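PDB 6HVG: alternansucrase from Leuconostoc mesenteroides, which is a large multidomain protein of glycoside hydrolase family 70, with a TIM-barrel-type catalytic region, choline-binding-type repeats and a bound calcium ion. Local coordinates for residues Y537-H542 against T547-N552; H767-N772 against L782-E787; T1238-K1241 against K1246-N1249. All blocks are in the same frame, centred on the assembly; numbering follows the deposited sequence.

Contact 1. Residues Y537-H542 against T547-N552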
ATOM      1  N   TYR A 537      18.747  -5.966   4.165  1.00 41.97           N
ATOM      2  CA  TYR A 537      20.043  -6.027   4.794  1.00 41.66           C
ATOM      3  C   TYR A 537      20.938  -7.031   4.078  1.00 45.04           C
ATOM      4  O   TYR A 537      20.466  -8.051   3.570  1.00 41.19           O
ATOM      5  CB  TYR A 537      19.940  -6.416   6.268  1.00 41.79           C
ATOM      6  CG  TYR A 537      19.110  -5.499   7.141  1.00 40.34           C
ATOM      7  CD1 TYR A 537      18.873  -4.192   6.807  1.00 39.66           C
ATOM      8  CD2 TYR A 537      18.564  -5.964   8.334  1.00 41.97           C
ATOM      9  CE1 TYR A 537      18.076  -3.372   7.609  1.00 38.51           C
ATOM     10  CE2 TYR A 537      17.801  -5.141   9.148  1.00 38.88           C
ATOM     11  CZ  TYR A 537      17.562  -3.848   8.771  1.00 37.10           C
ATOM     12  OH  TYR A 537      16.799  -3.048   9.553  1.00 39.64           O
ATOM     13  N   GLN A 538      22.248  -6.750   4.075  1.00 49.37           N
ATOM     14  CA  GLN A 538      23.221  -7.590   3.366  1.00 48.16           C
ATOM     15  C   GLN A 538      24.236  -8.234   4.297  1.00 46.61           C
ATOM     16  O   GLN A 538      24.495  -7.738   5.388  1.00 46.19           O
ATOM     17  CB  GLN A 538      23.934  -6.767   2.308  1.00 48.67           C
ATOM     18  CG  GLN A 538      23.006  -5.967   1.408  1.00 50.73           C
ATOM     19  CD  GLN A 538      22.096  -6.828   0.556  1.00 53.62           C
ATOM     20  OE1 GLN A 538      22.517  -7.809  -0.038  1.00 59.57           O
ATOM     21  NE2 GLN A 538      20.827  -6.464   0.510  1.00 57.38           N
ATOM     22  N   ASP A 539      24.780  -9.366   3.858  1.00 51.08           N
ATOM     23  CA  ASP A 539      25.881 -10.053   4.557  1.00 52.68           C
ATOM     24  C   ASP A 539      27.187  -9.420   4.154  1.00 53.23           C
ATOM     25  O   ASP A 539      27.655  -9.648   3.044  1.00 54.91           O
ATOM     26  CB  ASP A 539      25.919 -11.542   4.206  1.00 51.96           C
ATOM     27  CG  ASP A 539      24.757 -12.317   4.791  1.00 54.20           C
ATOM     28  OD1 ASP A 539      24.046 -11.800   5.679  1.00 54.32           O
ATOM     29  OD2 ASP A 539      24.571 -13.470   4.373  1.00 57.01           O
ATOM     30  N   ASP A 540      27.777  -8.654   5.074  1.00 53.81           N
ATOM     31  CA  ASP A 540      28.957  -7.856   4.790  1.00 55.04           C
ATOM     32  C   ASP A 540      29.898  -7.919   6.002  1.00 56.38           C
ATOM     33  O   ASP A 540      29.935  -7.010   6.840  1.00 54.95           O
ATOM     34  CB  ASP A 540      28.508  -6.429   4.457  1.00 56.58           C
ATOM     35  CG  ASP A 540      29.665  -5.457   4.225  1.00 61.21           C
ATOM     36  OD1 ASP A 540      30.851  -5.882   4.111  1.00 65.86           O
ATOM     37  OD2 ASP A 540      29.352  -4.244   4.137  1.00 58.98           O
ATOM     38  N   SER A 541      30.650  -9.018   6.071  1.00 54.94           N
ATOM     39  CA  SER A 541      31.579  -9.288   7.169  1.00 54.49           C
ATOM     40  C   SER A 541      32.730  -8.263   7.334  1.00 60.67           C
ATOM     41  O   SER A 541      33.238  -8.091   8.440  1.00 60.58           O
ATOM     42  CB  SER A 541      32.166 -10.678   6.990  1.00 53.20           C
ATOM     43  OG  SER A 541      32.819 -10.780   5.739  1.00 51.60           O
ATOM     44  N   HIS A 542      33.130  -7.570   6.262  1.00 63.30           N
ATOM     45  CA  HIS A 542      34.184  -6.560   6.369  1.00 62.12           C
ATOM     46  C   HIS A 542      33.749  -5.310   7.169  1.00 61.61           C
ATOM     47  O   HIS A 542      34.455  -4.872   8.079  1.00 63.95           O
ATOM     48  CB  HIS A 542      34.697  -6.153   4.986  1.00 65.56           C
ATOM     49  CG  HIS A 542      35.960  -5.342   5.032  1.00 80.27           C
ATOM     50  ND1 HIS A 542      35.993  -3.985   4.760  1.00 79.97           N
ATOM     51  CD2 HIS A 542      37.232  -5.689   5.361  1.00 86.81           C
ATOM     52  CE1 HIS A 542      37.225  -3.534   4.914  1.00 84.76           C
ATOM     53  NE2 HIS A 542      37.996  -4.546   5.280  1.00 91.19           N
ATOM     54  N   THR A 547      25.928  -7.751  11.957  1.00 54.16           N
ATOM     55  CA  THR A 547      24.710  -7.790  11.189  1.00 51.30           C
ATOM     56  C   THR A 547      24.694  -8.918  10.163  1.00 53.20           C
ATOM     57  O   THR A 547      23.702  -9.124   9.481  1.00 58.95           O
ATOM     58  CB  THR A 547      24.579  -6.436  10.509  1.00 52.41           C
ATOM     59  OG1 THR A 547      24.171  -5.489  11.511  1.00 50.26           O
ATOM     60  CG2 THR A 547      23.581  -6.464   9.346  1.00 58.17           C
ATOM     61  N   ASP A 548      25.779  -9.675  10.079  1.00 55.95           N
ATOM     62  CA  ASP A 548      25.913 -10.733   9.086  1.00 57.59           C
ATOM     63  C   ASP A 548      24.986 -11.871   9.523  1.00 58.91           C
ATOM     64  O   ASP A 548      24.938 -12.215  10.698  1.00 63.99           O
ATOM     65  CB  ASP A 548      27.376 -11.168   9.014  1.00 58.58           C
ATOM     66  CG  ASP A 548      27.682 -12.084   7.866  1.00 61.24           C
ATOM     67  OD1 ASP A 548      27.008 -13.106   7.728  1.00 68.59           O
ATOM     68  OD2 ASP A 548      28.631 -11.805   7.113  1.00 63.13           O
ATOM     69  N   SER A 549      24.258 -12.449   8.575  1.00 54.36           N
ATOM     70  CA  SER A 549      23.305 -13.519   8.881  1.00 53.44           C
ATOM     71  C   SER A 549      23.839 -14.948   8.703  1.00 51.36           C
ATOM     72  O   SER A 549      23.107 -15.904   8.873  1.00 51.34           O
ATOM     73  CB  SER A 549      22.078 -13.350   8.001  1.00 52.66           C
ATOM     74  OG  SER A 549      22.275 -13.926   6.717  1.00 51.20           O
ATOM     75  N   GLY A 550      25.096 -15.096   8.326  1.00 49.58           N
ATOM     76  CA  GLY A 550      25.680 -16.409   8.120  1.00 48.39           C
ATOM     77  C   GLY A 550      25.130 -17.115   6.910  1.00 48.93           C
ATOM     78  O   GLY A 550      24.868 -18.314   6.966  1.00 51.74           O
ATOM     79  N   ASN A 551      24.976 -16.367   5.817  1.00 48.73           N
ATOM     80  CA  ASN A 551      24.448 -16.846   4.536  1.00 51.38           C
ATOM     81  C   ASN A 551      23.030 -17.410   4.615  1.00 52.47           C
ATOM     82  O   ASN A 551      22.720 -18.455   4.057  1.00 49.76           O
ATOM     83  CB  ASN A 551      25.407 -17.829   3.857  1.00 54.09           C
ATOM     84  CG  ASN A 551      25.158 -17.932   2.347  1.00 57.45           C
ATOM     85  OD1 ASN A 551      24.708 -16.969   1.708  1.00 61.98           O
ATOM     86  ND2 ASN A 551      25.424 -19.107   1.774  1.00 55.88           N
ATOM     87  N   ASN A 552      22.169 -16.676   5.307  1.00 54.48           N
ATOM     88  CA  ASN A 552      20.764 -16.987   5.380  1.00 52.89           C
ATOM     89  C   ASN A 552      20.071 -15.916   4.541  1.00 52.67           C
ATOM     90  O   ASN A 552      20.513 -15.632   3.431  1.00 52.37           O
ATOM     91  CB  ASN A 552      20.316 -17.005   6.832  1.00 53.85           C
ATOM     92  CG  ASN A 552      20.844 -18.219   7.567  1.00 54.94           C
ATOM     93  OD1 ASN A 552      20.485 -19.345   7.247  1.00 51.63           O
ATOM     94  ND2 ASN A 552      21.689 -17.997   8.550  1.00 57.13           N
TER
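An Asx turn and an overlapping ST motif, begun by Asp548 and Ser549, form the half of this loop contact that receives the carboxylate of Asp539. The grip centres on Asp539 OD1. Ser549 OG donates to its syn lone pair over 3.0 Å, while the backbone amide Ser549 N, also 3.0 Å from Asp539 OD1, comes from above the carboxylate plane in a fairly straight bond (163°). The other oxygen, Asp539 OD2, takes a weak bond from Asn551 N at 3.3 Å. With CG beside its own backbone N (chi1 -70°), Asp539 brings both oxygens to the 547-552 side. Apart from Tyr537, which ends strand 534-537, both segments belong to the long loop that runs on to strand 580-582, the two strands being members of one six-stranded antiparallel sheet, and the backbones draw closest at Asp539 and Asp548, with CA atoms 4.6 Å apart. The Asx turn is closed by Gly550 N, which meets Asp548 OD1 at 2.8 Å, nearly in line with the C-O bond. Ser549 OG, besides donating to Asp539, accepts from Asn552 N at 3.1 Å, so one hydroxyl joins the ST motif to the carboxylate. The two aspartates stack with their carboxylate planes 11° apart, Asp539 OD1 lying 3.8 Å from Asp548 OD1. This like-charge pairing is probably eased by Arg553, which forms a salt bridge with Asp539 OD1 and also bonds Thr547 O. On the more exposed flank, Ser541 CB packs against Asp548 OD2 at 3.7 Å, while neighbouring Asp540 turns its carboxylate to Arg543 and Thr1171.

Contact 2. Residues H767-N772 against L782-E787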
ATOM      1  N   HIS A 767     -15.219  12.438   4.282  1.00 70.92           N
ATOM      2  CA  HIS A 767     -15.711  13.464   5.204  1.00 69.67           C
ATOM      3  C   HIS A 767     -14.586  14.391   5.716  1.00 70.36           C
ATOM      4  O   HIS A 767     -14.752  15.107   6.713  1.00 68.91           O
ATOM      5  CB  HIS A 767     -16.471  12.799   6.370  1.00 70.53           C
ATOM      6  CG  HIS A 767     -17.832  12.288   5.997  1.00 70.26           C
ATOM      7  ND1 HIS A 767     -18.019  11.164   5.219  1.00 71.45           N
ATOM      8  CD2 HIS A 767     -19.068  12.752   6.286  1.00 70.25           C
ATOM      9  CE1 HIS A 767     -19.311  10.958   5.040  1.00 70.76           C
ATOM     10  NE2 HIS A 767     -19.970  11.908   5.681  1.00 71.66           N
ATOM     11  N   GLY A 768     -13.457  14.397   5.010  1.00 72.36           N
ATOM     12  CA  GLY A 768     -12.344  15.295   5.321  1.00 73.07           C
ATOM     13  C   GLY A 768     -11.622  15.048   6.634  1.00 73.36           C
ATOM     14  O   GLY A 768     -10.911  15.923   7.123  1.00 77.24           O
ATOM     15  N   ILE A 769     -11.775  13.860   7.210  1.00 72.43           N
ATOM     16  CA  ILE A 769     -11.146  13.549   8.496  1.00 69.23           C
ATOM     17  C   ILE A 769      -9.658  13.226   8.331  1.00 66.39           C
ATOM     18  O   ILE A 769      -8.844  13.574   9.180  1.00 60.98           O
ATOM     19  CB  ILE A 769     -11.890  12.411   9.202  1.00 69.87           C
ATOM     20  CG1 ILE A 769     -13.344  12.836   9.382  1.00 69.12           C
ATOM     21  CG2 ILE A 769     -11.223  12.100  10.543  1.00 72.54           C
ATOM     22  CD1 ILE A 769     -14.128  11.978  10.348  1.00 70.34           C
ATOM     23  N   ILE A 770      -9.317  12.590   7.221  1.00 67.39           N
ATOM     24  CA  ILE A 770      -7.931  12.389   6.841  1.00 68.32           C
ATOM     25  C   ILE A 770      -7.839  12.647   5.358  1.00 76.04           C
ATOM     26  O   ILE A 770      -8.858  12.685   4.658  1.00 74.16           O
ATOM     27  CB  ILE A 770      -7.456  10.961   7.124  1.00 65.10           C
ATOM     28  CG1 ILE A 770      -8.336   9.945   6.379  1.00 65.62           C
ATOM     29  CG2 ILE A 770      -7.474  10.703   8.615  1.00 68.02           C
ATOM     30  CD1 ILE A 770      -7.909   8.506   6.569  1.00 66.16           C
ATOM     31  N   LYS A 771      -6.620  12.781   4.861  1.00 83.02           N
ATOM     32  CA  LYS A 771      -6.418  13.005   3.432  1.00 85.00           C
ATOM     33  C   LYS A 771      -6.025  11.722   2.696  1.00 79.97           C
ATOM     34  O   LYS A 771      -6.562  11.426   1.632  1.00 72.83           O
ATOM     35  CB  LYS A 771      -5.396  14.115   3.244  1.00 92.16           C
ATOM     36  CG  LYS A 771      -5.838  15.386   3.968  1.00 99.50           C
ATOM     37  CD  LYS A 771      -4.916  16.585   3.735  1.00102.61           C
ATOM     38  CE  LYS A 771      -5.388  17.819   4.509  1.00105.12           C
ATOM     39  NZ  LYS A 771      -5.547  17.589   5.977  1.00104.09           N
ATOM     40  N   ASN A 772      -5.128  10.943   3.294  1.00 81.57           N
ATOM     41  CA  ASN A 772      -4.588   9.734   2.650  1.00 80.84           C
ATOM     42  C   ASN A 772      -4.852   8.478   3.467  1.00 78.06           C
ATOM     43  O   ASN A 772      -4.944   8.535   4.691  1.00 82.66           O
ATOM     44  CB  ASN A 772      -3.069   9.857   2.489  1.00 80.07           C
ATOM     45  CG  ASN A 772      -2.665  10.819   1.401  1.00 78.43           C
ATOM     46  OD1 ASN A 772      -3.445  11.660   0.982  1.00 76.97           O
ATOM     47  ND2 ASN A 772      -1.436  10.697   0.939  1.00 83.29           N
ATOM     48  N   LEU A 782     -11.026   8.370  14.393  1.00 62.94           N
ATOM     49  CA  LEU A 782     -11.664   7.112  14.011  1.00 61.94           C
ATOM     50  C   LEU A 782     -13.150   7.050  14.404  1.00 65.73           C
ATOM     51  O   LEU A 782     -13.992   6.652  13.593  1.00 70.06           O
ATOM     52  CB  LEU A 782     -10.935   5.942  14.636  1.00 59.50           C
ATOM     53  CG  LEU A 782     -11.458   4.532  14.333  1.00 56.15           C
ATOM     54  CD1 LEU A 782     -11.591   4.282  12.854  1.00 55.11           C
ATOM     55  CD2 LEU A 782     -10.511   3.509  14.956  1.00 55.22           C
ATOM     56  N   ALA A 783     -13.465   7.468  15.631  1.00 63.38           N
ATOM     57  CA  ALA A 783     -14.839   7.451  16.145  1.00 62.48           C
ATOM     58  C   ALA A 783     -15.808   8.301  15.328  1.00 64.91           C
ATOM     59  O   ALA A 783     -16.946   7.884  15.075  1.00 67.08           O
ATOM     60  CB  ALA A 783     -14.865   7.889  17.601  1.00 62.92           C
ATOM     61  N   GLN A 784     -15.362   9.489  14.926  1.00 68.04           N
ATOM     62  CA  GLN A 784     -16.175  10.393  14.098  1.00 68.36           C
ATOM     63  C   GLN A 784     -16.456   9.788  12.733  1.00 66.70           C
ATOM     64  O   GLN A 784     -17.584   9.862  12.243  1.00 70.66           O
ATOM     65  CB  GLN A 784     -15.456  11.715  13.857  1.00 72.39           C
ATOM     66  CG  GLN A 784     -15.271  12.602  15.071  1.00 76.92           C
ATOM     67  CD  GLN A 784     -14.316  13.757  14.795  1.00 81.60           C
ATOM     68  OE1 GLN A 784     -13.892  13.984  13.654  1.00 84.75           O
ATOM     69  NE2 GLN A 784     -13.965  14.486  15.844  1.00 85.48           N
ATOM     70  N   GLY A 785     -15.421   9.201  12.123  1.00 63.93           N
ATOM     71  CA  GLY A 785     -15.554   8.545  10.828  1.00 62.75           C
ATOM     72  C   GLY A 785     -16.511   7.377  10.927  1.00 63.27           C
ATOM     73  O   GLY A 785     -17.365   7.161  10.069  1.00 59.33           O
ATOM     74  N   MET A 786     -16.370   6.634  12.015  1.00 64.52           N
ATOM     75  CA  MET A 786     -17.201   5.474  12.265  1.00 63.63           C
ATOM     76  C   MET A 786     -18.674   5.806  12.306  1.00 62.00           C
ATOM     77  O   MET A 786     -19.490   5.000  11.850  1.00 59.36           O
ATOM     78  CB  MET A 786     -16.773   4.784  13.560  1.00 65.08           C
ATOM     79  CG  MET A 786     -15.534   3.919  13.388  1.00 65.40           C
ATOM     80  SD  MET A 786     -15.779   2.630  12.150  1.00 66.65           S
ATOM     81  CE  MET A 786     -14.325   1.647  12.477  1.00 71.63           C
ATOM     82  N   GLU A 787     -19.019   6.978  12.834  1.00 61.18           N
ATOM     83  CA  GLU A 787     -20.423   7.402  12.848  1.00 64.25           C
ATOM     84  C   GLU A 787     -21.001   7.550  11.425  1.00 63.28           C
ATOM     85  O   GLU A 787     -22.168   7.212  11.201  1.00 63.02           O
ATOM     86  CB  GLU A 787     -20.624   8.677  13.686  1.00 65.58           C
ATOM     87  CG  GLU A 787     -20.527   8.447  15.196  1.00 68.19           C
ATOM     88  CD  GLU A 787     -21.562   7.437  15.744  1.00 72.82           C
ATOM     89  OE1 GLU A 787     -22.790   7.681  15.643  1.00 67.62           O
ATOM     90  OE2 GLU A 787     -21.146   6.380  16.285  1.00 71.17           O
TER
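Ile769 meets the helix through a single methyl group, CD1, which rests against the backbone at Gly785. The nearest atoms are Gly785 N, 3.5 Å from Ile769 CD1, and Gly785 CA, 3.7 Å from the same methyl. The methyl thus lies on the helix backbone itself, at a residue without a side chain. The isoleucine reaches there by an extended branch: CG1 stands beside the backbone N (chi1 -58°) and CD1 continues outward from it (chi2 -166°). Ile769 directly follows Gly768, the C-prime residue of the Schellman motif that terminates helix 757-766, and it faces helix 779-793, the next long helix. Both helices lie in the connection between strands 745-747 and 821-825, neighbours in the parallel barrel sheet. Gln784 flanks the same methyl, with its CB 3.8 Å from Ile769 CD1. Beyond CG the glutamine is extended and leads away from the isoleucine; the turn of its amide, with OE1 nearly eclipsing CB (chi3 8°), brings OE1 back to 3.9 Å from Ile769 CD1, a van der Waals approach at the exposed margin. Nearby, Gln781 NE2 binds Ile769 O, and the ring of His767 stacks on Phe788, adding two further ties between the loop and the second helix.

Contact 3. Residues T1238-K1241 against K1246-N1249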
ATOM      1  N   THR A1238      21.161 -22.530  19.375  1.00 59.81           N
ATOM      2  CA  THR A1238      21.271 -21.111  19.705  1.00 58.88           C
ATOM      3  C   THR A1238      19.875 -20.564  20.045  1.00 58.72           C
ATOM      4  O   THR A1238      18.912 -20.790  19.308  1.00 56.63           O
ATOM      5  CB  THR A1238      21.865 -20.361  18.503  1.00 58.51           C
ATOM      6  OG1 THR A1238      23.010 -21.086  18.018  1.00 59.80           O
ATOM      7  CG2 THR A1238      22.271 -18.962  18.869  1.00 58.71           C
ATOM      8  N   LYS A1239      19.766 -19.858  21.163  1.00 58.09           N
ATOM      9  CA  LYS A1239      18.482 -19.328  21.622  1.00 58.33           C
ATOM     10  C   LYS A1239      18.416 -17.820  21.369  1.00 57.42           C
ATOM     11  O   LYS A1239      19.427 -17.145  21.493  1.00 62.28           O
ATOM     12  CB  LYS A1239      18.281 -19.600  23.119  1.00 59.06           C
ATOM     13  CG  LYS A1239      17.695 -20.954  23.452  1.00 62.58           C
ATOM     14  CD  LYS A1239      18.753 -21.986  23.760  1.00 70.34           C
ATOM     15  CE  LYS A1239      18.135 -23.351  24.004  1.00 70.61           C
ATOM     16  NZ  LYS A1239      19.099 -24.421  23.639  1.00 71.12           N
ATOM     17  N   ILE A1240      17.227 -17.304  21.036  1.00 55.60           N
ATOM     18  CA  ILE A1240      17.029 -15.872  20.785  1.00 53.07           C
ATOM     19  C   ILE A1240      16.298 -15.227  21.960  1.00 51.12           C
ATOM     20  O   ILE A1240      15.068 -15.218  21.993  1.00 52.20           O
ATOM     21  CB  ILE A1240      16.230 -15.619  19.474  1.00 55.14           C
ATOM     22  CG1 ILE A1240      16.918 -16.286  18.279  1.00 55.60           C
ATOM     23  CG2 ILE A1240      16.090 -14.125  19.196  1.00 55.27           C
ATOM     24  CD1 ILE A1240      16.133 -16.220  16.979  1.00 57.92           C
ATOM     25  N   LYS A1241      17.061 -14.699  22.916  1.00 50.83           N
ATOM     26  CA  LYS A1241      16.518 -13.896  24.018  1.00 52.79           C
ATOM     27  C   LYS A1241      16.447 -12.408  23.642  1.00 51.60           C
ATOM     28  O   LYS A1241      15.757 -11.625  24.296  1.00 45.63           O
ATOM     29  CB  LYS A1241      17.393 -14.004  25.267  1.00 57.96           C
ATOM     30  CG  LYS A1241      17.554 -15.376  25.902  1.00 62.42           C
ATOM     31  CD  LYS A1241      16.247 -16.125  26.002  1.00 70.30           C
ATOM     32  CE  LYS A1241      16.349 -17.247  27.026  1.00 72.02           C
ATOM     33  NZ  LYS A1241      15.951 -16.764  28.365  1.00 74.91           N
ATOM     34  N   LYS A1246      20.953  -9.313  12.657  1.00 48.95           N
ATOM     35  CA  LYS A1246      21.376 -10.546  12.006  1.00 52.67           C
ATOM     36  C   LYS A1246      20.229 -11.536  11.781  1.00 52.40           C
ATOM     37  O   LYS A1246      20.325 -12.410  10.929  1.00 53.23           O
ATOM     38  CB  LYS A1246      22.546 -11.200  12.758  1.00 59.73           C
ATOM     39  CG  LYS A1246      22.267 -11.651  14.191  1.00 62.74           C
ATOM     40  CD  LYS A1246      23.490 -12.354  14.751  1.00 65.43           C
ATOM     41  CE  LYS A1246      23.384 -12.574  16.241  1.00 70.60           C
ATOM     42  NZ  LYS A1246      24.665 -13.103  16.782  1.00 77.54           N
ATOM     43  N   TYR A1247      19.145 -11.395  12.543  1.00 50.85           N
ATOM     44  CA  TYR A1247      17.970 -12.229  12.378  1.00 46.80           C
ATOM     45  C   TYR A1247      16.882 -11.584  11.516  1.00 45.78           C
ATOM     46  O   TYR A1247      15.781 -12.124  11.387  1.00 46.33           O
ATOM     47  CB  TYR A1247      17.419 -12.603  13.755  1.00 45.24           C
ATOM     48  CG  TYR A1247      18.367 -13.435  14.599  1.00 44.72           C
ATOM     49  CD1 TYR A1247      18.950 -14.592  14.089  1.00 43.24           C
ATOM     50  CD2 TYR A1247      18.657 -13.089  15.912  1.00 45.59           C
ATOM     51  CE1 TYR A1247      19.806 -15.362  14.853  1.00 44.57           C
ATOM     52  CE2 TYR A1247      19.521 -13.856  16.685  1.00 46.72           C
ATOM     53  CZ  TYR A1247      20.094 -14.995  16.143  1.00 46.07           C
ATOM     54  OH  TYR A1247      20.956 -15.786  16.873  1.00 45.37           O
ATOM     55  N   MET A1248      17.209 -10.482  10.861  1.00 44.17           N
ATOM     56  CA  MET A1248      16.228  -9.727  10.080  1.00 43.66           C
ATOM     57  C   MET A1248      16.601  -9.687   8.606  1.00 43.21           C
ATOM     58  O   MET A1248      17.769  -9.649   8.260  1.00 44.45           O
ATOM     59  CB  MET A1248      16.138  -8.279  10.597  1.00 43.85           C
ATOM     60  CG  MET A1248      15.751  -8.144  12.064  1.00 45.69           C
ATOM     61  SD  MET A1248      14.030  -8.513  12.382  1.00 46.17           S
ATOM     62  CE  MET A1248      14.055  -8.641  14.149  1.00 47.67           C
ATOM     63  N   ASN A1249      15.590  -9.666   7.745  1.00 43.62           N
ATOM     64  CA  ASN A1249      15.778  -9.457   6.323  1.00 43.55           C
ATOM     65  C   ASN A1249      15.894  -7.990   5.986  1.00 44.50           C
ATOM     66  O   ASN A1249      16.601  -7.617   5.051  1.00 51.77           O
ATOM     67  CB  ASN A1249      14.608 -10.037   5.542  1.00 42.04           C
ATOM     68  CG  ASN A1249      14.580 -11.555   5.569  1.00 42.30           C
ATOM     69  OD1 ASN A1249      15.609 -12.205   5.717  1.00 42.87           O
ATOM     70  ND2 ASN A1249      13.385 -12.124   5.442  1.00 43.16           N
TER
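Ile1240 lies over one aromatic face of Tyr1247, and this pair forms the tight, buried part of the contact. The terminal methyl makes a CH-pi interaction almost exactly over the middle of the ring: Ile1240 CD1 is 4.0 Å from the Tyr1247 ring centroid and 5° off the ring normal. Nearer the hydroxyl end of the ring, Ile1240 CG1 approaches Tyr1247 CE2 at 3.9 Å, so the ethyl branch lies flat along the face, running in the opposite direction to the tyrosine side chain. Placing CG1 beside the backbone N (chi1 -56°) lays that branch over the ring. The opposite face is covered by Lys1246 CG, 4.1 Å above the plane of the Tyr1247 ring, leaving the ring sandwiched between aliphatic groups. Val589 of helix 587-601 touches both Ile1240 and Tyr1247, tying the pair to the helix. Packing is sparser at Thr1238, which is partly exposed: its CG2 methyl makes one approach, 4.0 Å from Tyr1247 OH, at the outer end of the ring. Across the two segments the attraction is therefore chiefly dispersion and CH-pi, which depends on how closely ring and aliphatic branch fit rather than on directed polar bonds.

Contacts 1 and 3 are neighbours, their centres 12 Å apart, and meet in the same antiparallel sheet: Tyr537 N lies 2.8 Å from Asn1249 O, a probable hydrogen bond between strands 534-537 and 1248-1252. Arg553 also joins them, holding Asp539 and Thr547 of contact 1 and Met1248 O of contact 3. Both lie near the calcium ion without coordinating it, the side chains of Asn552 and Tyr1247 being about 13 and 12 Å away. Asn1249 reaches the second shell through its bond to Asp581, a calcium ligand. Contact 2 stands apart among helices of the barrel region, its centre 44 Å from contact 1 and 40 Å from contact 3.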